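Long-range contacts in paenibacillus xanthan lyase (Paenibacillus, PDB 6F2P), which cleaves xanthan as a polysaccharide lyase, probably by beta-elimination at uronic acid residues: residues 526-531 with 545-550; 957-962 with 1009-1014. All coordinates share one frame; numbering follows the deposited sequence.

Contact 1. Residues 526-531 with 545-550; sequences IVNGTA and TNYIHL
The amide oxygen OD1 of Asn528 is gripped by two backbone N-H groups of the facing strand. Asn546 N lies 2.8 Å from Asn528 OD1 on a lone pair in the amide plane, while Tyr547 N, 3.1 Å from Asn528 OD1, comes in nearly along the C=O axis. The amide is fixed from its other end too, since Asn528 ND2 donates to Gly544 O. Asn528 CG stands anti to its own carbonyl carbon, which turns the amide back to the N-H groups of Asn546 and Tyr547, its side chain crossing that of Asn546 at about a right angle. Asparagine suits this corner twice over: it accepts and donates with one flat group, and it tolerates the positive phi (47°) of the type I' turn running from Val527 to Thr530; Gly529 takes the next such position. The Asn528 N to Tyr547 O bond (3.0 Å) is straight at hydrogen, but its donor sits above the carbonyl plane. Tyr547 CG occupies the crowded position between backbone N and carbonyl carbon (chi1 49°), which brings one ring face under Asn528 CA, a CH-pi contact 4.0 Å from the ring centroid. Farther along, Ile526 and His549 form a hydrogen-bonded antiparallel pair; Val527 CG2 meets Ile548 CG1 at 4.1 Å on the opposite face. That face packs on Met542 of strand 539-543, whereas Ile526 and Tyr547 touch helix 625-633, and strand 559-563 continues the sheet beyond 545-550.

Contact 2. Residues 957-962 with 1009-1014; sequences PISGTY and SFNAGS
Ser959 OG stands anti to its own carbonyl carbon (chi1 -65°), and this turns the hydroxyl across to the backbone of 1009-1014, where Ala1012 N donates to Ser959 OG over 2.8 Å. Tyr962 and Phe1010 place CG in the same way, and their side chains cross obliquely, with Tyr962 CB 3.7 Å from Phe1010 CD2. The phenol of Tyr962 then reaches back along its own segment: Tyr962 OH gives its proton to a lone pair of Ile958 O, 2.7 Å away, tying the loop to the strand that follows it. An alanine in place of Tyr962 would lose the ring and this hydroxyl bond, and would probably loosen the loop at Ile958 and uncover part of Phe1010. Between these groups Gly960 and Phe1010 form a hydrogen-bonded antiparallel pair, with Gly960 N to Phe1010 O at 3.0 Å and Phe1010 N to Gly960 O at 2.8 Å, both nearly along the C=O axes. Glycine fits because a side chain at its phi of 160° would jam against the preceding carbonyl oxygen. Small Ala1012 brings its methyl close to the backbone, Ala1012 CB lying 3.6 Å from Ser959 N. Val982 adds to the cover of Phe1010. The contact lies where strand 1003-1010 ends and strand 960-967 begins, an antiparallel pairing of the all-beta Golvesin C-terminal domain, with Phe1010 and Tyr962 packed against Leu1036 of strand 1030-1039.

Contact 1 closes before contact 2 opens along the chain, and the two lie far apart: their centres are 69 Å from each other and their nearest atoms about 56 Å. They share no sheet. Contact 1 joins strands 525-527 and 545-550 in the large antiparallel sheet of the family 8 super-sandwich domain, bridging a short excursion of 13 residues. Contact 2 pairs strands 960-967 and 1003-1010 in the Golvesin C-terminal domain, spanning an intervening stretch of 46 residues that includes strands 978-984 and 987-993. Each contact is therefore internal to its own domain, in keeping with a chain built as successive modules.

Contact 1. Residues 526-531 with 545-550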
# COMPACT_ATOMS: atom_id res chain seq x y z
N ILE A 526 -36.38 6.19 -3.20
CA ILE A 526 -37.04 5.77 -4.42
C ILE A 526 -36.36 4.54 -4.98
O ILE A 526 -35.16 4.56 -5.23
CB ILE A 526 -37.06 6.91 -5.45
CG1 ILE A 526 -37.79 8.11 -4.86
CG2 ILE A 526 -37.74 6.46 -6.73
CD1 ILE A 526 -37.87 9.29 -5.76
N VAL A 527 -37.13 3.47 -5.16
CA VAL A 527 -36.59 2.19 -5.61
C VAL A 527 -37.23 1.74 -6.90
O VAL A 527 -38.46 1.67 -6.99
CB VAL A 527 -36.84 1.10 -4.56
CG1 VAL A 527 -36.33 -0.24 -5.06
CG2 VAL A 527 -36.21 1.48 -3.25
N ASN A 528 -36.41 1.42 -7.90
CA ASN A 528 -36.88 1.12 -9.25
C ASN A 528 -37.90 2.15 -9.74
O ASN A 528 -38.91 1.80 -10.35
CB ASN A 528 -37.48 -0.29 -9.34
CG ASN A 528 -36.44 -1.39 -9.18
OD1 ASN A 528 -35.23 -1.13 -9.12
ND2 ASN A 528 -36.90 -2.63 -9.11
N GLY A 529 -37.66 3.42 -9.43
CA GLY A 529 -38.52 4.49 -9.88
C GLY A 529 -39.80 4.66 -9.08
O GLY A 529 -40.67 5.44 -9.46
N THR A 530 -39.91 3.94 -7.97
CA THR A 530 -41.12 3.99 -7.15
C THR A 530 -40.79 4.36 -5.70
O THR A 530 -39.96 3.71 -5.06
CB THR A 530 -41.89 2.66 -7.21
OG1 THR A 530 -42.29 2.39 -8.56
CG2 THR A 530 -43.12 2.69 -6.31
N ALA A 531 -41.43 5.41 -5.19
CA ALA A 531 -41.23 5.88 -3.82
C ALA A 531 -41.64 4.84 -2.78
O ALA A 531 -42.72 4.26 -2.87
CB ALA A 531 -41.97 7.20 -3.58
N THR A 545 -34.15 -5.70 -7.29
CA THR A 545 -33.79 -4.30 -7.19
C THR A 545 -32.78 -3.94 -8.28
O THR A 545 -31.72 -4.57 -8.39
CB THR A 545 -33.22 -3.96 -5.82
OG1 THR A 545 -34.09 -4.46 -4.80
CG2 THR A 545 -33.07 -2.44 -5.67
N ASN A 546 -33.12 -2.93 -9.08
CA ASN A 546 -32.25 -2.49 -10.17
C ASN A 546 -31.49 -1.24 -9.79
O ASN A 546 -30.27 -1.14 -9.98
CB ASN A 546 -33.08 -2.22 -11.42
CG ASN A 546 -33.76 -3.46 -11.94
OD1 ASN A 546 -33.20 -4.56 -11.86
ND2 ASN A 546 -34.97 -3.30 -12.46
N TYR A 547 -32.22 -0.27 -9.26
CA TYR A 547 -31.59 0.94 -8.78
C TYR A 547 -32.35 1.51 -7.58
O TYR A 547 -33.49 1.12 -7.31
CB TYR A 547 -31.46 1.97 -9.90
CG TYR A 547 -32.72 2.22 -10.71
CD1 TYR A 547 -33.07 1.37 -11.76
CD2 TYR A 547 -33.54 3.31 -10.44
CE1 TYR A 547 -34.22 1.60 -12.51
CE2 TYR A 547 -34.68 3.54 -11.18
CZ TYR A 547 -35.02 2.69 -12.21
OH TYR A 547 -36.16 2.92 -12.96
N ILE A 548 -31.69 2.41 -6.86
CA ILE A 548 -32.25 3.02 -5.67
C ILE A 548 -31.78 4.47 -5.65
O ILE A 548 -30.64 4.76 -6.02
CB ILE A 548 -31.74 2.30 -4.39
CG1 ILE A 548 -32.29 0.87 -4.31
CG2 ILE A 548 -32.14 3.06 -3.14
CD1 ILE A 548 -31.92 0.16 -3.03
N HIS A 549 -32.65 5.38 -5.21
CA HIS A 549 -32.24 6.75 -5.01
C HIS A 549 -32.64 7.20 -3.60
O HIS A 549 -33.80 7.10 -3.22
CB HIS A 549 -32.85 7.67 -6.06
CG HIS A 549 -32.48 9.11 -5.89
ND1 HIS A 549 -33.10 9.94 -4.98
CD2 HIS A 549 -31.55 9.87 -6.52
CE1 HIS A 549 -32.57 11.15 -5.06
NE2 HIS A 549 -31.63 11.14 -5.98
N LEU A 550 -31.66 7.67 -2.84
CA LEU A 550 -31.89 8.19 -1.50
C LEU A 550 -31.58 9.68 -1.50
O LEU A 550 -30.45 10.07 -1.77
CB LEU A 550 -31.00 7.48 -0.49
CG LEU A 550 -31.04 8.14 0.90
CD1 LEU A 550 -32.46 8.13 1.43
CD2 LEU A 550 -30.10 7.46 1.90

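Contact 2. Residues 957-962 with 1009-1014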
# COMPACT_ATOMS: atom_id res chain seq x y z
N PRO A 957 16.31 -24.62 -33.46
CA PRO A 957 15.87 -23.74 -32.37
C PRO A 957 16.89 -22.65 -32.06
O PRO A 957 16.53 -21.47 -31.98
CB PRO A 957 15.75 -24.70 -31.18
CG PRO A 957 15.56 -26.05 -31.80
CD PRO A 957 16.42 -26.02 -33.03
N ILE A 958 18.14 -23.06 -31.89
CA ILE A 958 19.22 -22.15 -31.50
C ILE A 958 20.38 -22.32 -32.47
O ILE A 958 20.76 -23.44 -32.79
CB ILE A 958 19.75 -22.48 -30.08
CG1 ILE A 958 18.61 -22.55 -29.06
CG2 ILE A 958 20.80 -21.47 -29.65
CD1 ILE A 958 19.09 -22.80 -27.64
N SER A 959 20.94 -21.21 -32.93
CA SER A 959 22.18 -21.27 -33.71
C SER A 959 23.25 -22.01 -32.91
O SER A 959 23.33 -21.87 -31.68
CB SER A 959 22.67 -19.87 -34.07
OG SER A 959 21.76 -19.23 -34.95
N GLY A 960 24.04 -22.82 -33.60
CA GLY A 960 25.09 -23.57 -32.92
C GLY A 960 25.57 -24.77 -33.70
O GLY A 960 25.31 -24.90 -34.90
N THR A 961 26.28 -25.66 -33.01
CA THR A 961 26.84 -26.85 -33.64
C THR A 961 25.95 -28.06 -33.42
O THR A 961 25.56 -28.36 -32.28
CB THR A 961 28.25 -27.13 -33.11
OG1 THR A 961 29.07 -25.98 -33.31
CG2 THR A 961 28.87 -28.31 -33.84
N TYR A 962 25.63 -28.76 -34.50
CA TYR A 962 24.71 -29.89 -34.44
C TYR A 962 25.23 -31.13 -35.14
O TYR A 962 25.60 -31.08 -36.32
CB TYR A 962 23.38 -29.53 -35.08
CG TYR A 962 22.53 -28.58 -34.30
CD1 TYR A 962 22.68 -27.21 -34.42
CD2 TYR A 962 21.54 -29.06 -33.45
CE1 TYR A 962 21.89 -26.34 -33.71
CE2 TYR A 962 20.74 -28.20 -32.73
CZ TYR A 962 20.91 -26.84 -32.87
OH TYR A 962 20.11 -25.98 -32.16
N SER A 1009 27.88 -26.35 -38.30
CA SER A 1009 27.25 -25.18 -37.70
C SER A 1009 25.97 -24.86 -38.44
O SER A 1009 25.95 -24.79 -39.66
CB SER A 1009 28.18 -23.97 -37.77
OG SER A 1009 29.30 -24.15 -36.92
N PHE A 1010 24.89 -24.68 -37.69
CA PHE A 1010 23.63 -24.28 -38.29
C PHE A 1010 23.15 -22.96 -37.68
O PHE A 1010 23.40 -22.69 -36.50
CB PHE A 1010 22.55 -25.34 -38.08
CG PHE A 1010 22.78 -26.61 -38.84
CD1 PHE A 1010 22.33 -26.75 -40.15
CD2 PHE A 1010 23.43 -27.69 -38.24
CE1 PHE A 1010 22.53 -27.93 -40.85
CE2 PHE A 1010 23.63 -28.88 -38.93
CZ PHE A 1010 23.18 -29.00 -40.24
N ASN A 1011 22.46 -22.16 -38.48
CA ASN A 1011 21.78 -20.99 -37.95
C ASN A 1011 20.39 -21.39 -37.50
O ASN A 1011 19.81 -22.34 -38.02
CB ASN A 1011 21.69 -19.89 -39.02
CG ASN A 1011 23.06 -19.39 -39.45
OD1 ASN A 1011 23.51 -19.65 -40.56
ND2 ASN A 1011 23.72 -18.65 -38.56
N ALA A 1012 19.87 -20.67 -36.51
CA ALA A 1012 18.48 -20.85 -36.11
C ALA A 1012 17.59 -20.53 -37.30
O ALA A 1012 17.81 -19.53 -38.00
CB ALA A 1012 18.15 -19.97 -34.92
N GLY A 1013 16.61 -21.38 -37.56
CA GLY A 1013 15.72 -21.17 -38.69
C GLY A 1013 15.65 -22.37 -39.61
O GLY A 1013 15.87 -23.50 -39.18
N SER A 1014 15.35 -22.12 -40.89
CA SER A 1014 15.21 -23.19 -41.87
C SER A 1014 16.08 -23.00 -43.12
O SER A 1014 15.68 -23.37 -44.23
CB SER A 1014 13.74 -23.36 -42.28
OG SER A 1014 12.96 -23.83 -41.20